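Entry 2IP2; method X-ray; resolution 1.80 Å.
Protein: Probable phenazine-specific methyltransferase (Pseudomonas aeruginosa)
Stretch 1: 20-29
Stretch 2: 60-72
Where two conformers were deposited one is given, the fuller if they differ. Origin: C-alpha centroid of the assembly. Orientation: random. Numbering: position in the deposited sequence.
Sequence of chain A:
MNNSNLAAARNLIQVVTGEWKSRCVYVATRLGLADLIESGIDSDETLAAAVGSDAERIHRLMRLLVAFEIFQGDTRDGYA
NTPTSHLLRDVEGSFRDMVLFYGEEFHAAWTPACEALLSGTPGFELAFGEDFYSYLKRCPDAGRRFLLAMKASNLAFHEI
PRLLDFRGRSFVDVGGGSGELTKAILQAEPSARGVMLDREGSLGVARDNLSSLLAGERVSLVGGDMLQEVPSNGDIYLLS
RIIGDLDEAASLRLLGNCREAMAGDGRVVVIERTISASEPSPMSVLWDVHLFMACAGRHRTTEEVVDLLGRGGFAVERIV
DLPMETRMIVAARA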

# COMPACT_ATOMS: atom_id res chain seq x y z
N TRP A 20 3.66 -2.73 -1.21
CA TRP A 20 4.18 -4.13 -1.30
C TRP A 20 3.30 -5.11 -0.50
O TRP A 20 3.13 -6.31 -0.87
N LYS A 21 2.76 -4.65 0.65
CA LYS A 21 1.83 -5.47 1.40
C LYS A 21 0.60 -5.78 0.54
O LYS A 21 0.10 -6.90 0.58
N SER A 22 0.06 -4.77 -0.15
CA SER A 22 -1.11 -5.04 -1.05
C SER A 22 -0.73 -6.13 -2.04
O SER A 22 -1.52 -7.07 -2.28
N ARG A 23 0.49 -6.05 -2.58
CA ARG A 23 0.93 -7.05 -3.60
C ARG A 23 1.04 -8.42 -2.93
O ARG A 23 0.63 -9.39 -3.53
N CYS A 24 1.60 -8.49 -1.72
CA CYS A 24 1.68 -9.77 -0.99
C CYS A 24 0.30 -10.40 -0.72
O CYS A 24 0.13 -11.61 -0.91
N VAL A 25 -0.71 -9.61 -0.37
CA VAL A 25 -2.06 -10.20 -0.16
C VAL A 25 -2.64 -10.63 -1.50
O VAL A 25 -3.29 -11.69 -1.62
N TYR A 26 -2.37 -9.83 -2.54
CA TYR A 26 -2.86 -10.20 -3.89
C TYR A 26 -2.28 -11.59 -4.29
O TYR A 26 -2.99 -12.49 -4.74
N VAL A 27 -0.98 -11.74 -4.07
CA VAL A 27 -0.35 -12.98 -4.35
C VAL A 27 -0.92 -14.14 -3.57
O VAL A 27 -1.21 -15.20 -4.14
N ALA A 28 -1.06 -14.00 -2.26
CA ALA A 28 -1.66 -15.09 -1.45
C ALA A 28 -3.05 -15.47 -2.01
O ALA A 28 -3.43 -16.66 -2.02
N THR A 29 -3.79 -14.44 -2.46
CA THR A 29 -5.13 -14.64 -3.04
C THR A 29 -5.09 -15.38 -4.39
O THR A 29 -5.78 -16.39 -4.56
N ARG A 60 9.05 -17.22 3.27
CA ARG A 60 9.24 -15.78 3.44
C ARG A 60 7.94 -14.99 3.23
O ARG A 60 7.66 -13.98 3.93
N LEU A 61 7.16 -15.44 2.25
CA LEU A 61 5.84 -14.83 2.07
C LEU A 61 4.98 -15.03 3.32
O LEU A 61 4.33 -14.10 3.80
N MET A 62 4.91 -16.28 3.81
CA MET A 62 4.02 -16.59 4.93
C MET A 62 4.49 -15.86 6.21
O MET A 62 3.65 -15.40 6.96
N ARG A 63 5.81 -15.81 6.46
CA ARG A 63 6.38 -15.06 7.58
C ARG A 63 5.86 -13.61 7.60
O ARG A 63 5.43 -13.10 8.65
N LEU A 64 5.90 -12.98 6.42
CA LEU A 64 5.38 -11.63 6.24
C LEU A 64 3.87 -11.53 6.55
O LEU A 64 3.43 -10.66 7.32
N LEU A 65 3.07 -12.42 5.96
CA LEU A 65 1.61 -12.31 6.10
C LEU A 65 1.22 -12.57 7.56
O LEU A 65 0.32 -11.91 8.07
N VAL A 66 1.86 -13.56 8.18
CA VAL A 66 1.58 -13.90 9.64
C VAL A 66 1.96 -12.71 10.54
O VAL A 66 1.24 -12.37 11.51
N ALA A 67 3.09 -12.07 10.22
CA ALA A 67 3.56 -10.92 11.05
C ALA A 67 2.54 -9.77 10.99
O ALA A 67 2.36 -9.03 11.96
N PHE A 68 1.80 -9.67 9.88
CA PHE A 68 0.75 -8.70 9.75
C PHE A 68 -0.63 -9.32 10.07
O PHE A 68 -1.69 -8.79 9.70
N GLU A 69 -0.64 -10.45 10.78
CA GLU A 69 -1.91 -11.03 11.28
C GLU A 69 -2.91 -11.40 10.20
O GLU A 69 -4.11 -11.45 10.43
N ILE A 70 -2.39 -11.69 9.02
CA ILE A 70 -3.22 -12.18 7.94
C ILE A 70 -3.40 -13.68 8.02
O ILE A 70 -4.54 -14.15 8.04
N PHE A 71 -2.33 -14.45 8.06
CA PHE A 71 -2.48 -15.86 8.51
C PHE A 71 -1.91 -16.00 9.95
O PHE A 71 -1.39 -15.03 10.51
N GLN A 72 -1.96 -17.22 10.52
CA GLN A 72 -1.31 -17.49 11.81
C GLN A 72 -0.63 -18.84 11.82
O GLN A 72 -0.79 -19.63 10.88

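Helix 20-29 crosses helix 60-67 at -115°, with axes 10.6 Å apart at closest approach, and the contact is almost wholly apolar; no hydrogen bond spans it. K21 and C24 cover the most surface on the first helix, L61 on the second. K21 points toward the second stretch with chi1 m, chi2 t, chi3 p and chi4 t, a course that lays the end of its chain over one face of the F68 ring (chi1 m). Its CE sits 3.6 Å from the F68 ring centroid, a CH-pi contact close to the ring normal, while K21 NZ lies 4.0 Å from the same centroid, an off-centre cation-pi contact. One turn on, C24 (m) enters where the backbones come nearest, its CA 7.2 Å from L61 CA. C24 SG meets L64 CD1 at 3.7 Å, and C24 CB lies 4.0 Å from L61 CD1. L61 (chi1 t, chi2 p) also reaches V27, with its CD2 4.0 Å from V27 CG1. L65 (m, t) fits against three residues: its CD1 is 3.7 Å from A28 CB, and its CD2 touches both V25 and C24. Beyond the helix end, I70 CD1 packs 3.5 Å from V25 CG2 (V25 chi1 t), and F71 presents its ring edge to A28, CE2 to CB 4.1 Å.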

# COMPACT_ATOMS: atom_id res chain seq x y z
CB TRP A 20 5.65 -4.17 -0.80
CG TRP A 20 6.56 -3.11 -1.45
CD1 TRP A 20 6.37 -2.44 -2.64
CD2 TRP A 20 7.83 -2.70 -0.97
NE1 TRP A 20 7.44 -1.63 -2.89
CE2 TRP A 20 8.35 -1.75 -1.89
CE3 TRP A 20 8.57 -3.01 0.19
CZ2 TRP A 20 9.64 -1.12 -1.72
CZ3 TRP A 20 9.86 -2.40 0.36
CH2 TRP A 20 10.35 -1.42 -0.58
CB LYS A 21 1.38 -4.80 2.71
CG LYS A 21 2.54 -4.61 3.69
CD LYS A 21 2.29 -3.52 4.84
CE LYS A 21 1.05 -3.94 5.63
NZ LYS A 21 0.68 -2.85 6.59
CB SER A 22 -1.56 -3.79 -1.81
OG SER A 22 -1.62 -2.65 -0.96
CB ARG A 23 2.24 -6.66 -4.30
CG ARG A 23 2.22 -5.30 -5.05
CD ARG A 23 0.98 -5.24 -5.99
NE ARG A 23 1.19 -6.07 -7.22
CZ ARG A 23 0.23 -6.42 -8.05
NH1 ARG A 23 -1.00 -6.05 -7.82
NH2 ARG A 23 0.50 -7.11 -9.15
CB CYS A 24 2.46 -9.59 0.30
SG CYS A 24 4.21 -9.38 0.02
CB VAL A 25 -2.99 -9.13 0.61
CG1 VAL A 25 -4.48 -9.56 0.58
CG2 VAL A 25 -2.47 -8.99 2.00
CB TYR A 26 -2.53 -9.07 -4.90
CG TYR A 26 -2.75 -9.52 -6.35
CD1 TYR A 26 -4.06 -9.76 -6.85
CD2 TYR A 26 -1.65 -9.86 -7.15
CE1 TYR A 26 -4.23 -10.21 -8.20
CE2 TYR A 26 -1.82 -10.32 -8.45
CZ TYR A 26 -3.10 -10.50 -8.96
OH TYR A 26 -3.18 -10.97 -10.25
CB VAL A 27 1.18 -12.86 -4.14
CG1 VAL A 27 1.83 -14.27 -4.21
CG2 VAL A 27 1.85 -11.90 -5.20
CB ALA A 28 -1.81 -14.62 0.04
CB THR A 29 -5.95 -13.31 -3.07
OG1 THR A 29 -5.97 -12.79 -1.75
CG2 THR A 29 -7.47 -13.58 -3.54
CB ARG A 60 10.32 -15.31 2.49
CG ARG A 60 11.71 -15.88 2.91
CD ARG A 60 12.68 -15.82 1.78
NE ARG A 60 13.18 -14.44 1.63
CZ ARG A 60 14.12 -14.05 0.78
NH1 ARG A 60 14.62 -14.89 -0.14
NH2 ARG A 60 14.53 -12.78 0.80
CB LEU A 61 5.16 -15.39 0.79
CG LEU A 61 3.69 -14.91 0.51
CD1 LEU A 61 3.67 -13.41 0.27
CD2 LEU A 61 3.25 -15.66 -0.77
CB MET A 62 3.91 -18.11 5.16
CG MET A 62 3.18 -18.91 4.02
SD MET A 62 1.46 -18.39 3.90
CE MET A 62 0.82 -18.68 5.57
CB ARG A 63 7.90 -15.02 7.43
CG ARG A 63 8.62 -14.52 8.59
CD ARG A 63 10.04 -15.15 8.53
NE ARG A 63 10.83 -14.64 7.41
CZ ARG A 63 12.14 -14.77 7.37
NH1 ARG A 63 12.74 -15.40 8.39
NH2 ARG A 63 12.85 -14.25 6.38
CB LEU A 64 5.65 -11.20 4.78
CG LEU A 64 5.29 -9.76 4.42
CD1 LEU A 64 6.14 -9.34 3.23
CD2 LEU A 64 3.78 -9.63 4.10
CB LEU A 65 0.90 -13.29 5.19
CG LEU A 65 1.05 -12.85 3.72
CD1 LEU A 65 0.58 -13.94 2.74
CD2 LEU A 65 0.35 -11.47 3.42
CB VAL A 66 2.31 -15.20 10.12
CG1 VAL A 66 2.17 -15.43 11.66
CG2 VAL A 66 1.83 -16.47 9.36
CB ALA A 67 5.00 -10.43 10.63
CB PHE A 68 0.81 -8.03 8.34
CG PHE A 68 1.88 -6.94 8.21
CD1 PHE A 68 1.71 -5.69 8.86
CD2 PHE A 68 3.00 -7.12 7.39
CE1 PHE A 68 2.65 -4.68 8.74
CE2 PHE A 68 3.95 -6.10 7.25
CZ PHE A 68 3.79 -4.88 7.93
CB GLU A 69 -2.56 -10.11 12.35
CG GLU A 69 -1.64 -10.02 13.57
CD GLU A 69 -2.22 -9.14 14.68
OE1 GLU A 69 -3.44 -8.83 14.62
OE2 GLU A 69 -1.42 -8.77 15.57
CB ILE A 70 -2.75 -11.65 6.58
CG1 ILE A 70 -3.14 -10.15 6.55
CG2 ILE A 70 -3.42 -12.44 5.42
CD1 ILE A 70 -2.55 -9.32 5.48
CB PHE A 71 -1.70 -16.81 7.57
CG PHE A 71 -2.27 -16.88 6.17
CD1 PHE A 71 -3.40 -17.63 5.90
CD2 PHE A 71 -1.69 -16.15 5.11
CE1 PHE A 71 -3.96 -17.71 4.65
CE2 PHE A 71 -2.28 -16.24 3.77
CZ PHE A 71 -3.43 -17.00 3.57
CB GLN A 72 -2.31 -17.39 12.99
CG GLN A 72 -3.41 -18.50 13.05
CD GLN A 72 -4.44 -18.29 14.18
OE1 GLN A 72 -5.64 -18.28 13.94
NE2 GLN A 72 -3.97 -18.13 15.40